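Local coordinates for cellulase (Xanthomonas axonopodis pv. citri, PDB 4W7W), which probably hydrolyses beta-1,4-glucosidic bonds of cellulose as a glycoside hydrolase family 5 endoglucanase, and here holds cello-oligosaccharide sugars in its cleft, at residues L22-F34 and W293-W305. Numbering follows the deposited sequence.
With BGC (beta-D-glucopyranose), chain B; BGC (beta-D-glucopyranose), chain C.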
# COMPACT_ATOMS: atom_id res chain seq x y z
N LEU A 22 -0.92 -6.48 16.06
CA LEU A 22 -1.35 -5.38 15.21
C LEU A 22 -2.72 -5.67 14.62
O LEU A 22 -3.09 -6.82 14.41
CB LEU A 22 -0.34 -5.14 14.09
CG LEU A 22 1.11 -4.90 14.57
CD1 LEU A 22 2.07 -4.77 13.41
CD2 LEU A 22 1.20 -3.70 15.49
N LYS A 23 -3.46 -4.61 14.32
CA LYS A 23 -4.81 -4.78 13.82
C LYS A 23 -4.87 -5.43 12.44
O LYS A 23 -5.73 -6.26 12.21
CB LYS A 23 -5.51 -3.43 13.78
CG LYS A 23 -6.96 -3.52 13.34
CD LYS A 23 -7.74 -2.25 13.59
CE LYS A 23 -9.19 -2.44 13.18
NZ LYS A 23 -10.01 -1.20 13.35
N TYR A 24 -3.97 -5.05 11.55
CA TYR A 24 -3.98 -5.50 10.17
C TYR A 24 -2.63 -6.11 9.84
O TYR A 24 -1.60 -5.45 9.96
CB TYR A 24 -4.19 -4.33 9.23
CG TYR A 24 -5.43 -3.51 9.48
CD1 TYR A 24 -6.68 -3.98 9.11
CD2 TYR A 24 -5.34 -2.24 10.03
CE1 TYR A 24 -7.82 -3.22 9.32
CE2 TYR A 24 -6.47 -1.47 10.22
CZ TYR A 24 -7.71 -1.97 9.86
OH TYR A 24 -8.85 -1.22 10.04
N VAL A 25 -2.62 -7.37 9.42
CA VAL A 25 -1.40 -7.99 8.94
C VAL A 25 -1.73 -8.79 7.68
O VAL A 25 -2.74 -9.50 7.60
CB VAL A 25 -0.72 -8.89 10.00
CG1 VAL A 25 -0.28 -8.09 11.21
CG2 VAL A 25 -1.59 -10.04 10.42
N GLY A 26 -0.87 -8.70 6.70
CA GLY A 26 -1.09 -9.44 5.48
C GLY A 26 -0.10 -9.19 4.39
O GLY A 26 1.09 -8.93 4.63
N VAL A 27 -0.59 -9.31 3.17
CA VAL A 27 0.25 -9.28 1.99
C VAL A 27 -0.39 -8.47 0.87
O VAL A 27 -1.61 -8.30 0.81
CB VAL A 27 0.57 -10.70 1.46
CG1 VAL A 27 1.28 -11.56 2.49
CG2 VAL A 27 -0.66 -11.41 0.94
N ASN A 28 0.48 -7.99 -0.02
CA ASN A 28 0.07 -7.47 -1.32
C ASN A 28 -0.18 -8.65 -2.26
O ASN A 28 0.68 -9.53 -2.39
CB ASN A 28 1.17 -6.61 -1.93
CG ASN A 28 1.25 -5.25 -1.32
OD1 ASN A 28 0.67 -4.30 -1.84
ND2 ASN A 28 1.98 -5.11 -0.20
N LEU A 29 -1.34 -8.67 -2.93
CA LEU A 29 -1.59 -9.61 -4.02
C LEU A 29 -1.41 -8.82 -5.29
O LEU A 29 -2.30 -8.11 -5.73
CB LEU A 29 -2.96 -10.26 -3.94
CG LEU A 29 -3.15 -11.20 -2.75
CD1 LEU A 29 -4.55 -11.82 -2.73
CD2 LEU A 29 -2.11 -12.30 -2.71
N SER A 30 -0.20 -8.92 -5.83
CA SER A 30 0.25 -8.17 -7.00
C SER A 30 -0.13 -8.88 -8.30
O SER A 30 -0.11 -10.12 -8.36
CB SER A 30 1.78 -7.99 -6.91
OG SER A 30 2.34 -7.47 -8.10
N GLY A 31 -0.45 -8.09 -9.32
CA GLY A 31 -0.74 -8.63 -10.63
C GLY A 31 -1.63 -7.74 -11.47
O GLY A 31 -1.55 -7.77 -12.68
N ALA A 32 -2.52 -6.99 -10.83
CA ALA A 32 -3.47 -6.19 -11.60
C ALA A 32 -2.83 -4.91 -12.12
O ALA A 32 -3.37 -4.24 -13.02
CB ALA A 32 -4.73 -5.89 -10.80
N GLU A 33 -1.68 -4.57 -11.53
CA GLU A 33 -0.92 -3.38 -11.88
C GLU A 33 0.22 -3.69 -12.85
O GLU A 33 0.97 -2.77 -13.22
CB GLU A 33 -0.38 -2.71 -10.61
CG GLU A 33 0.92 -3.25 -10.02
CD GLU A 33 0.87 -4.61 -9.37
OE1 GLU A 33 -0.15 -5.34 -9.46
OE2 GLU A 33 1.90 -4.96 -8.75
N PHE A 34 0.35 -4.95 -13.27
CA PHE A 34 1.43 -5.35 -14.15
C PHE A 34 1.31 -4.72 -15.53
O PHE A 34 0.23 -4.34 -15.98
CB PHE A 34 1.47 -6.88 -14.28
CG PHE A 34 2.33 -7.59 -13.26
CD1 PHE A 34 2.39 -7.21 -11.93
CD2 PHE A 34 3.06 -8.68 -13.66
CE1 PHE A 34 3.17 -7.91 -11.03
CE2 PHE A 34 3.86 -9.37 -12.77
CZ PHE A 34 3.91 -8.99 -11.45
N TRP A 293 1.40 1.79 15.29
CA TRP A 293 1.34 0.96 14.08
C TRP A 293 0.03 0.20 14.01
O TRP A 293 -0.24 -0.64 14.87
CB TRP A 293 2.50 -0.02 14.04
CG TRP A 293 3.79 0.66 13.69
CD1 TRP A 293 4.76 1.08 14.55
CD2 TRP A 293 4.21 1.06 12.38
NE1 TRP A 293 5.77 1.68 13.86
CE2 TRP A 293 5.46 1.70 12.53
CE3 TRP A 293 3.66 0.95 11.09
CZ2 TRP A 293 6.18 2.20 11.45
CZ3 TRP A 293 4.36 1.47 10.02
CH2 TRP A 293 5.61 2.09 10.21
N LEU A 294 -0.75 0.48 12.98
CA LEU A 294 -1.98 -0.28 12.72
C LEU A 294 -1.70 -1.62 12.08
O LEU A 294 -2.51 -2.55 12.22
CB LEU A 294 -2.89 0.44 11.78
CG LEU A 294 -3.67 1.59 12.35
CD1 LEU A 294 -4.56 2.18 11.25
CD2 LEU A 294 -4.53 1.15 13.53
N GLY A 295 -0.62 -1.72 11.32
CA GLY A 295 -0.33 -2.97 10.65
C GLY A 295 0.57 -2.79 9.46
O GLY A 295 1.21 -1.74 9.29
N TRP A 296 0.62 -3.86 8.67
CA TRP A 296 1.56 -3.97 7.59
C TRP A 296 1.05 -4.95 6.55
O TRP A 296 0.28 -5.86 6.84
CB TRP A 296 2.94 -4.43 8.08
CG TRP A 296 3.02 -5.62 8.99
CD1 TRP A 296 3.29 -5.55 10.31
CD2 TRP A 296 2.92 -7.04 8.67
NE1 TRP A 296 3.35 -6.80 10.86
CE2 TRP A 296 3.15 -7.73 9.87
CE3 TRP A 296 2.71 -7.78 7.50
CZ2 TRP A 296 3.12 -9.13 9.94
CZ3 TRP A 296 2.69 -9.17 7.58
CH2 TRP A 296 2.90 -9.82 8.79
N THR A 297 1.55 -4.75 5.33
CA THR A 297 1.34 -5.69 4.23
C THR A 297 2.66 -5.89 3.50
O THR A 297 3.25 -4.97 2.94
CB THR A 297 0.23 -5.24 3.25
OG1 THR A 297 0.33 -3.85 2.92
CG2 THR A 297 -1.14 -5.48 3.83
N TRP A 298 3.11 -7.14 3.50
CA TRP A 298 4.35 -7.56 2.84
C TRP A 298 4.25 -7.43 1.33
O TRP A 298 3.20 -7.71 0.74
CB TRP A 298 4.56 -9.03 3.19
CG TRP A 298 5.67 -9.72 2.48
CD1 TRP A 298 5.60 -10.34 1.27
CD2 TRP A 298 7.02 -9.86 2.92
NE1 TRP A 298 6.82 -10.89 0.94
CE2 TRP A 298 7.71 -10.61 1.95
CE3 TRP A 298 7.71 -9.46 4.07
CZ2 TRP A 298 9.05 -10.99 2.10
CZ3 TRP A 298 9.03 -9.83 4.20
CH2 TRP A 298 9.68 -10.58 3.23
N TRP A 299 5.35 -7.06 0.69
CA TRP A 299 5.46 -7.07 -0.76
C TRP A 299 6.33 -8.27 -1.15
O TRP A 299 7.51 -8.26 -0.86
CB TRP A 299 6.10 -5.77 -1.28
CG TRP A 299 6.08 -5.77 -2.79
CD1 TRP A 299 7.00 -6.37 -3.61
CD2 TRP A 299 5.04 -5.30 -3.62
NE1 TRP A 299 6.59 -6.26 -4.92
CE2 TRP A 299 5.39 -5.61 -4.95
CE3 TRP A 299 3.83 -4.65 -3.38
CZ2 TRP A 299 4.57 -5.28 -6.03
CZ3 TRP A 299 3.01 -4.33 -4.44
CH2 TRP A 299 3.38 -4.63 -5.75
N ALA A 300 5.79 -9.31 -1.80
CA ALA A 300 4.42 -9.46 -2.28
C ALA A 300 4.14 -10.93 -2.51
O ALA A 300 5.04 -11.78 -2.51
CB ALA A 300 4.21 -8.70 -3.59
N ALA A 301 2.87 -11.22 -2.78
CA ALA A 301 2.43 -12.47 -3.34
C ALA A 301 1.69 -12.18 -4.63
O ALA A 301 1.82 -11.09 -5.20
CB ALA A 301 1.63 -13.27 -2.33
N GLY A 302 0.92 -13.15 -5.09
CA GLY A 302 0.34 -13.12 -6.43
C GLY A 302 1.00 -14.16 -7.31
O GLY A 302 2.15 -14.54 -7.10
N ALA A 303 0.25 -14.60 -8.32
CA ALA A 303 0.64 -15.76 -9.11
C ALA A 303 1.61 -15.48 -10.26
O ALA A 303 2.00 -16.42 -10.95
CB ALA A 303 -0.62 -16.43 -9.67
N TRP A 304 1.98 -14.23 -10.50
CA TRP A 304 2.77 -13.87 -11.66
C TRP A 304 4.23 -13.44 -11.37
O TRP A 304 4.88 -12.81 -12.21
CB TRP A 304 2.03 -12.78 -12.44
CG TRP A 304 0.93 -13.28 -13.33
CD1 TRP A 304 0.28 -14.49 -13.28
CD2 TRP A 304 0.34 -12.56 -14.42
NE1 TRP A 304 -0.67 -14.56 -14.27
CE2 TRP A 304 -0.64 -13.40 -14.99
CE3 TRP A 304 0.57 -11.31 -14.98
CZ2 TRP A 304 -1.40 -13.00 -16.09
CZ3 TRP A 304 -0.19 -10.92 -16.06
CH2 TRP A 304 -1.16 -11.76 -16.61
N TRP A 305 4.76 -13.80 -10.21
CA TRP A 305 6.19 -13.60 -9.94
C TRP A 305 7.03 -14.72 -10.54
O TRP A 305 6.64 -15.89 -10.49
CB TRP A 305 6.44 -13.50 -8.45
CG TRP A 305 5.77 -12.31 -7.83
CD1 TRP A 305 4.72 -12.31 -6.96
CD2 TRP A 305 6.09 -10.94 -8.08
NE1 TRP A 305 4.38 -11.02 -6.64
CE2 TRP A 305 5.21 -10.16 -7.31
CE3 TRP A 305 7.05 -10.29 -8.85
CZ2 TRP A 305 5.25 -8.76 -7.30
CZ3 TRP A 305 7.09 -8.90 -8.86
CH2 TRP A 305 6.19 -8.15 -8.08
C2 BGC B . 8.94 -5.37 -9.00
C3 BGC B . 8.62 -5.35 -10.50
C4 BGC B . 7.12 -5.48 -10.77
C5 BGC B . 6.33 -4.53 -9.89
C6 BGC B . 4.84 -4.80 -9.97
C1 BGC B . 8.08 -4.36 -8.26
O1 BGC B . 8.29 -4.43 -6.84
O2 BGC B . 10.33 -5.06 -8.79
O3 BGC B . 9.35 -6.40 -11.14
O4 BGC B . 6.82 -5.11 -12.12
O5 BGC B . 6.72 -4.68 -8.52
O6 BGC B . 4.18 -3.76 -9.28
C2 BGC C . 5.96 -5.51 -14.30
C3 BGC C . 5.71 -6.52 -15.41
C4 BGC C . 6.90 -7.48 -15.53
C5 BGC C . 7.32 -8.04 -14.16
C6 BGC C . 8.58 -8.90 -14.25
C1 BGC C . 6.42 -6.16 -13.00
O2 BGC C . 4.74 -4.80 -14.12
O3 BGC C . 5.49 -5.76 -16.61
O4 BGC C . 6.52 -8.56 -16.39
O5 BGC C . 7.55 -6.98 -13.24
O6 BGC C . 9.71 -8.10 -14.64
O HOH W 1 -2.43 -2.14 15.69
O HOH W 2 2.08 -11.71 -9.07
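Strands 24-29 and 293-298 run parallel, their axes 4.0 Å apart at closest approach and crossing at -30°, closing the family 5 (beta/alpha)8 barrel between its first and last strands. Y24 N, N28 N and S30 N give to L294 O, W298 O and A301 O, W298 N and A301 N to G26 O and N28 O; G26 N to W296 O is weak. Between V27 and L29 the register slips by one, a beta bulge at the cis peptide W299-A300. There W298 O takes two donors: N28 N nearly head-on at 2.8 Å, and N28 ND2 from above the carbonyl plane at 3.0 Å. N28 CG lies 3.4 Å from W299 CE3, amide and indole planes 53° apart. Outside, V25 CB makes a CH-pi contact 3.9 Å from the centroid of the W296 six-membered ring, CG1 nearer the rim; chi1 of 49° lays this indole back across strand 24-29. Beyond the strands, F34 turns its edge to the W305 face, while W305 NE1 and S30 N grip A301 O from opposite faces. G31 N bonds to E33 OE1 and, in one of two conformers, S30 OG to E33 OE2, which also accepts from O6 of the chain B glucose, 2.6 Å away. E33, F34, W299 and W305 belong to the glycan pocket, C1 of the chain C glucose lying over one F34 face. R67 of strand 65-70 binds N28 OD1; helix 52-60 packs on V27 and L29, helix 273-288 on W296 and W298.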